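Local coordinates for protein nicotinate phosphoribosyltransferase (Saccharomyces cerevisiae, PDB 1VLP) that catalyses the ATP-dependent synthesis of nicotinate ribonucleotide from nicotinic acid and phosphoribosyl diphosphate, the first step of NAD biosynthesis from nicotinic acid, at residues Leu65-Gln68 against Phe69-Gly73; Ser320-Tyr323 against His324-Lys328. All blocks are in the same frame, centred on the assembly; numbering follows the deposited sequence. Where two conformers were deposited one is given.

Contact 1 of 2, residues Leu65-Gln68 against Phe69-Gly73; sequences LKEQ and FSYLG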
loop_
_atom_site.group_PDB
_atom_site.type_symbol
_atom_site.label_atom_id
_atom_site.label_comp_id
_atom_site.label_asym_id
_atom_site.label_seq_id
_atom_site.Cartn_x
_atom_site.Cartn_y
_atom_site.Cartn_z
ATOM N N LEU A 65 18.907 9.392 7.285
ATOM C CA LEU A 65 17.843 9.519 6.294
ATOM C C LEU A 65 18.282 10.313 5.089
ATOM O O LEU A 65 17.972 9.952 3.957
ATOM C CB LEU A 65 16.573 10.122 6.920
ATOM C CG LEU A 65 15.757 9.089 7.743
ATOM C CD1 LEU A 65 14.684 9.874 8.564
ATOM C CD2 LEU A 65 15.134 8.046 6.907
ATOM N N LYS A 66 18.953 11.427 5.311
ATOM C CA LYS A 66 19.402 12.261 4.203
ATOM C C LYS A 66 20.282 11.412 3.246
ATOM O O LYS A 66 20.103 11.437 2.018
ATOM C CB LYS A 66 20.186 13.470 4.755
ATOM C CG LYS A 66 20.755 14.343 3.751
ATOM C CD LYS A 66 21.261 15.662 4.357
ATOM C CE LYS A 66 22.125 16.423 3.337
ATOM N NZ LYS A 66 21.415 16.647 2.062
ATOM N N GLU A 67 21.197 10.645 3.839
ATOM C CA GLU A 67 22.042 9.740 3.066
ATOM C C GLU A 67 21.251 8.674 2.295
ATOM O O GLU A 67 21.428 8.492 1.091
ATOM C CB GLU A 67 23.120 9.146 3.971
ATOM C CG GLU A 67 24.139 8.311 3.252
ATOM C CD GLU A 67 25.354 8.102 4.134
ATOM O OE1 GLU A 67 25.263 7.289 5.071
ATOM O OE2 GLU A 67 26.392 8.766 3.919
ATOM N N GLN A 68 20.367 7.973 2.992
ATOM C CA GLN A 68 19.554 6.907 2.438
ATOM C C GLN A 68 18.634 7.392 1.295
ATOM O O GLN A 68 18.482 6.734 0.271
ATOM C CB GLN A 68 18.786 6.183 3.555
ATOM C CG GLN A 68 19.664 5.405 4.508
ATOM C CD GLN A 68 20.296 4.171 3.921
ATOM O OE1 GLN A 68 19.694 3.495 3.112
ATOM N NE2 GLN A 68 21.499 3.862 4.353
ATOM N N PHE A 69 18.054 8.579 1.470
ATOM C CA PHE A 69 17.234 9.142 0.426
ATOM C C PHE A 69 18.081 9.384 -0.810
ATOM O O PHE A 69 17.618 9.140 -1.928
ATOM C CB PHE A 69 16.575 10.454 0.845
ATOM C CG PHE A 69 15.524 10.342 1.940
ATOM C CD1 PHE A 69 15.044 9.119 2.429
ATOM C CD2 PHE A 69 15.019 11.505 2.509
ATOM C CE1 PHE A 69 14.050 9.070 3.409
ATOM C CE2 PHE A 69 14.053 11.459 3.504
ATOM C CZ PHE A 69 13.584 10.242 3.966
ATOM N N SER A 70 19.302 9.897 -0.631
ATOM C CA SER A 70 20.137 10.175 -1.800
ATOM C C SER A 70 20.440 8.898 -2.595
ATOM O O SER A 70 20.540 8.911 -3.818
ATOM C CB SER A 70 21.418 10.901 -1.403
ATOM O OG SER A 70 22.356 10.039 -0.759
ATOM N N TYR A 71 20.630 7.777 -1.878
ATOM C CA TYR A 71 20.941 6.506 -2.507
ATOM C C TYR A 71 19.843 6.012 -3.441
ATOM O O TYR A 71 20.078 5.246 -4.370
ATOM C CB TYR A 71 21.152 5.441 -1.440
ATOM C CG TYR A 71 22.354 5.606 -0.538
ATOM C CD1 TYR A 71 23.486 6.406 -0.895
ATOM C CD2 TYR A 71 22.402 4.910 0.649
ATOM C CE1 TYR A 71 24.612 6.490 -0.061
ATOM C CE2 TYR A 71 23.513 5.007 1.490
ATOM C CZ TYR A 71 24.611 5.768 1.139
ATOM O OH TYR A 71 25.678 5.850 1.998
ATOM N N LEU A 72 18.629 6.450 -3.211
ATOM C CA LEU A 72 17.537 6.098 -4.146
ATOM C C LEU A 72 17.851 6.539 -5.560
ATOM O O LEU A 72 17.414 5.923 -6.531
ATOM C CB LEU A 72 16.223 6.741 -3.696
ATOM C CG LEU A 72 15.747 6.297 -2.318
ATOM C CD1 LEU A 72 14.458 7.033 -1.953
ATOM C CD2 LEU A 72 15.548 4.754 -2.177
ATOM N N GLY A 73 18.583 7.638 -5.683
ATOM C CA GLY A 73 19.014 8.095 -6.987
ATOM C C GLY A 73 20.022 7.200 -7.729
ATOM O O GLY A 73 20.291 7.414 -8.912
#
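Phe69 N donates to Leu65 O at 2.8 Å, and Ser70 N and Tyr71 N repeat this i to i+4 bond to Lys66 O and Glu67 O. Leu72 N reaches Gln68 O only weakly. Glu67 O takes a second bond: Ser70 OG donates to it at 2.6 Å, because a chi1 of 74° folds the hydroxyl back over the preceding turn. The same oxygen lies over one Tyr71 ring face, off its centre. The extended Glu67 chain passes obliquely across the Tyr71 ring, and its CG comes 3.3 Å from Tyr71 CZ. Carboxylate and ring planes are 10° apart. Glu67 OE1 bonds Ser14 OG and Tyr71 OH bonds Ser14 O; Glu67 OE2 takes NE2 of His11, a purification-tag residue. Gln68 bends at chi2 (-70°) and brings NE2 to the ring edge, 3.7 Å from Tyr71 CE2. Its amide stands almost perpendicular to the ring and bonds Glu15 O and Val17 N. Facing strands 113-120 and 126-134, Leu65 CD2 packs 3.8 Å from Phe69 CE1. This is the last part of amphipathic helix 59-71 in the N-terminal domain. Its apolar face packs on these strands and helix 144-159; Glu67, Gln68 and Tyr71 bind the N-terminal segment.

Contact 2 of 2, residues Ser320-Tyr323 against His324-Lys328; sequences SHHY and HDVLK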
loop_
_atom_site.group_PDB
_atom_site.type_symbol
_atom_site.label_atom_id
_atom_site.label_comp_id
_atom_site.label_asym_id
_atom_site.label_seq_id
_atom_site.Cartn_x
_atom_site.Cartn_y
_atom_site.Cartn_z
ATOM N N SER A 320 -22.393 -7.667 -0.988
ATOM C CA SER A 320 -23.124 -8.888 -1.291
ATOM C C SER A 320 -24.473 -8.594 -1.907
ATOM O O SER A 320 -24.830 -9.158 -2.939
ATOM C CB SER A 320 -23.295 -9.755 -0.021
ATOM O OG SER A 320 -24.113 -10.879 -0.277
ATOM N N HIS A 321 -25.232 -7.693 -1.285
ATOM C CA HIS A 321 -26.503 -7.248 -1.857
ATOM C C HIS A 321 -26.293 -6.693 -3.262
ATOM O O HIS A 321 -27.048 -6.981 -4.155
ATOM C CB HIS A 321 -27.140 -6.188 -0.952
ATOM C CG HIS A 321 -28.307 -5.470 -1.595
ATOM N ND1 HIS A 321 -29.478 -6.115 -1.891
ATOM C CD2 HIS A 321 -28.463 -4.192 -2.018
ATOM C CE1 HIS A 321 -30.319 -5.279 -2.474
ATOM N NE2 HIS A 321 -29.738 -4.090 -2.544
ATOM N N HIS A 322 -25.252 -5.890 -3.456
ATOM C CA HIS A 322 -25.009 -5.354 -4.786
ATOM C C HIS A 322 -24.778 -6.450 -5.796
ATOM O O HIS A 322 -25.400 -6.456 -6.845
ATOM C CB HIS A 322 -23.846 -4.398 -4.815
ATOM C CG HIS A 322 -23.706 -3.688 -6.126
ATOM N ND1 HIS A 322 -24.536 -2.647 -6.501
ATOM C CD2 HIS A 322 -22.843 -3.882 -7.150
ATOM C CE1 HIS A 322 -24.163 -2.221 -7.703
ATOM N NE2 HIS A 322 -23.131 -2.942 -8.103
ATOM N N TYR A 323 -23.876 -7.368 -5.505
ATOM C CA TYR A 323 -23.540 -8.392 -6.481
ATOM C C TYR A 323 -24.686 -9.413 -6.731
ATOM O O TYR A 323 -24.982 -9.741 -7.879
ATOM C CB TYR A 323 -22.303 -9.132 -6.029
ATOM C CG TYR A 323 -20.952 -8.538 -6.374
ATOM C CD1 TYR A 323 -20.631 -8.181 -7.691
ATOM C CD2 TYR A 323 -19.951 -8.423 -5.399
ATOM C CE1 TYR A 323 -19.373 -7.689 -8.027
ATOM C CE2 TYR A 323 -18.712 -7.941 -5.703
ATOM C CZ TYR A 323 -18.397 -7.582 -7.021
ATOM O OH TYR A 323 -17.094 -7.118 -7.273
ATOM N N HIS A 324 -25.329 -9.858 -5.673
ATOM C CA HIS A 324 -26.262 -10.963 -5.788
ATOM C C HIS A 324 -27.669 -10.530 -6.140
ATOM O O HIS A 324 -28.331 -11.148 -6.941
ATOM C CB HIS A 324 -26.325 -11.721 -4.449
ATOM C CG HIS A 324 -27.195 -12.956 -4.468
ATOM N ND1 HIS A 324 -26.935 -14.035 -5.288
ATOM C CD2 HIS A 324 -28.273 -13.305 -3.724
ATOM C CE1 HIS A 324 -27.835 -14.984 -5.070
ATOM N NE2 HIS A 324 -28.659 -14.568 -4.127
ATOM N N ASP A 325 -28.089 -9.430 -5.550
ATOM C CA ASP A 325 -29.418 -8.873 -5.753
ATOM C C ASP A 325 -29.477 -7.890 -6.915
ATOM O O ASP A 325 -30.366 -8.027 -7.774
ATOM C CB ASP A 325 -29.949 -8.221 -4.471
ATOM C CG ASP A 325 -30.195 -9.242 -3.321
ATOM O OD1 ASP A 325 -30.349 -10.445 -3.602
ATOM O OD2 ASP A 325 -30.213 -8.806 -2.143
ATOM N N VAL A 326 -28.579 -6.907 -6.968
ATOM C CA VAL A 326 -28.660 -5.901 -8.020
ATOM C C VAL A 326 -28.130 -6.445 -9.324
ATOM O O VAL A 326 -28.756 -6.289 -10.378
ATOM C CB VAL A 326 -27.959 -4.599 -7.618
ATOM C CG1 VAL A 326 -28.093 -3.548 -8.718
ATOM C CG2 VAL A 326 -28.582 -4.060 -6.277
ATOM N N LEU A 327 -26.963 -7.065 -9.256
ATOM C CA LEU A 327 -26.302 -7.602 -10.438
ATOM C C LEU A 327 -26.634 -9.050 -10.727
ATOM O O LEU A 327 -26.213 -9.561 -11.753
ATOM C CB LEU A 327 -24.773 -7.436 -10.322
ATOM C CG LEU A 327 -24.265 -5.989 -10.156
ATOM C CD1 LEU A 327 -22.719 -5.995 -10.090
ATOM C CD2 LEU A 327 -24.771 -5.137 -11.289
ATOM N N LYS A 328 -27.393 -9.705 -9.846
ATOM C CA LYS A 328 -27.897 -11.057 -10.107
ATOM C C LYS A 328 -26.784 -12.061 -10.354
ATOM O O LYS A 328 -26.962 -13.014 -11.128
ATOM C CB LYS A 328 -28.910 -11.038 -11.281
ATOM C CG LYS A 328 -30.255 -10.497 -10.916
ATOM C CD LYS A 328 -30.261 -9.075 -10.640
ATOM C CE LYS A 328 -31.679 -8.508 -10.738
ATOM N NZ LYS A 328 -31.816 -7.200 -10.017
#
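Chi1 of His321 (168°) sets the ring along the helix toward Asp325, whose own chi1 of -66° turns the carboxylate back to meet it. His321 ND1 donates to Asp325 OD2 at 2.8 Å. The acceptor lies close to the imidazole plane, at the ring edge, and receives the proton on its anti lone pair. Ring and carboxylate planes stand 71° apart. The bond fixes the rotation of the ring and may favour a positively charged imidazole. The other ring nitrogen, His321 NE2, lies 3.9 Å from Val326 CG2. His322 packs on Leu327: its CD2 is 3.6 Å from Leu327 CD1. Leu327 CD1 also lies 3.9 Å from Tyr323 CD1, so one leucine methyl touches both rings. The backbone widens here. His321 O accepts from both Asp325 N and Val326 N, and Leu327 N bonds His322 O at 2.9 Å, as in a pi-type turn. Lys328, with positive phi, leaves the helix and folds its NZ back onto Asp325 O at 2.8 Å and Val326 O. The segments close helix 312-326, the crossover between parallel strands 304-307 and 335-338. His322 NE2 bonds Phe294 O, Ser320 OG bonds Asn357 O, and Tyr323 packs against Lys334 and Met359 in the loops leading into strands 335-338 and 360-365.

Both contacts sit at the C-terminal end of a helix, but on opposite sides of the chain's centre. Their centres are about 49 Å apart and they do not touch. Contact 1 is mostly buried, in the N-terminal domain beside an antiparallel sheet. Contact 2 is partly buried, with His322 and Tyr323 inside and most others at the surface, and ends a helix of a beta-alpha-beta unit. In 65-73 the polar side chains mainly grip the N-terminal segment; the first turns are alpha-helical and the last tighten to i to i+3 bonds. In 320-328 a histidine-carboxylate bond and a lysine just past the last turns tie the chain locally, round pi-type turns. Neither includes an annotated nicotinate residue.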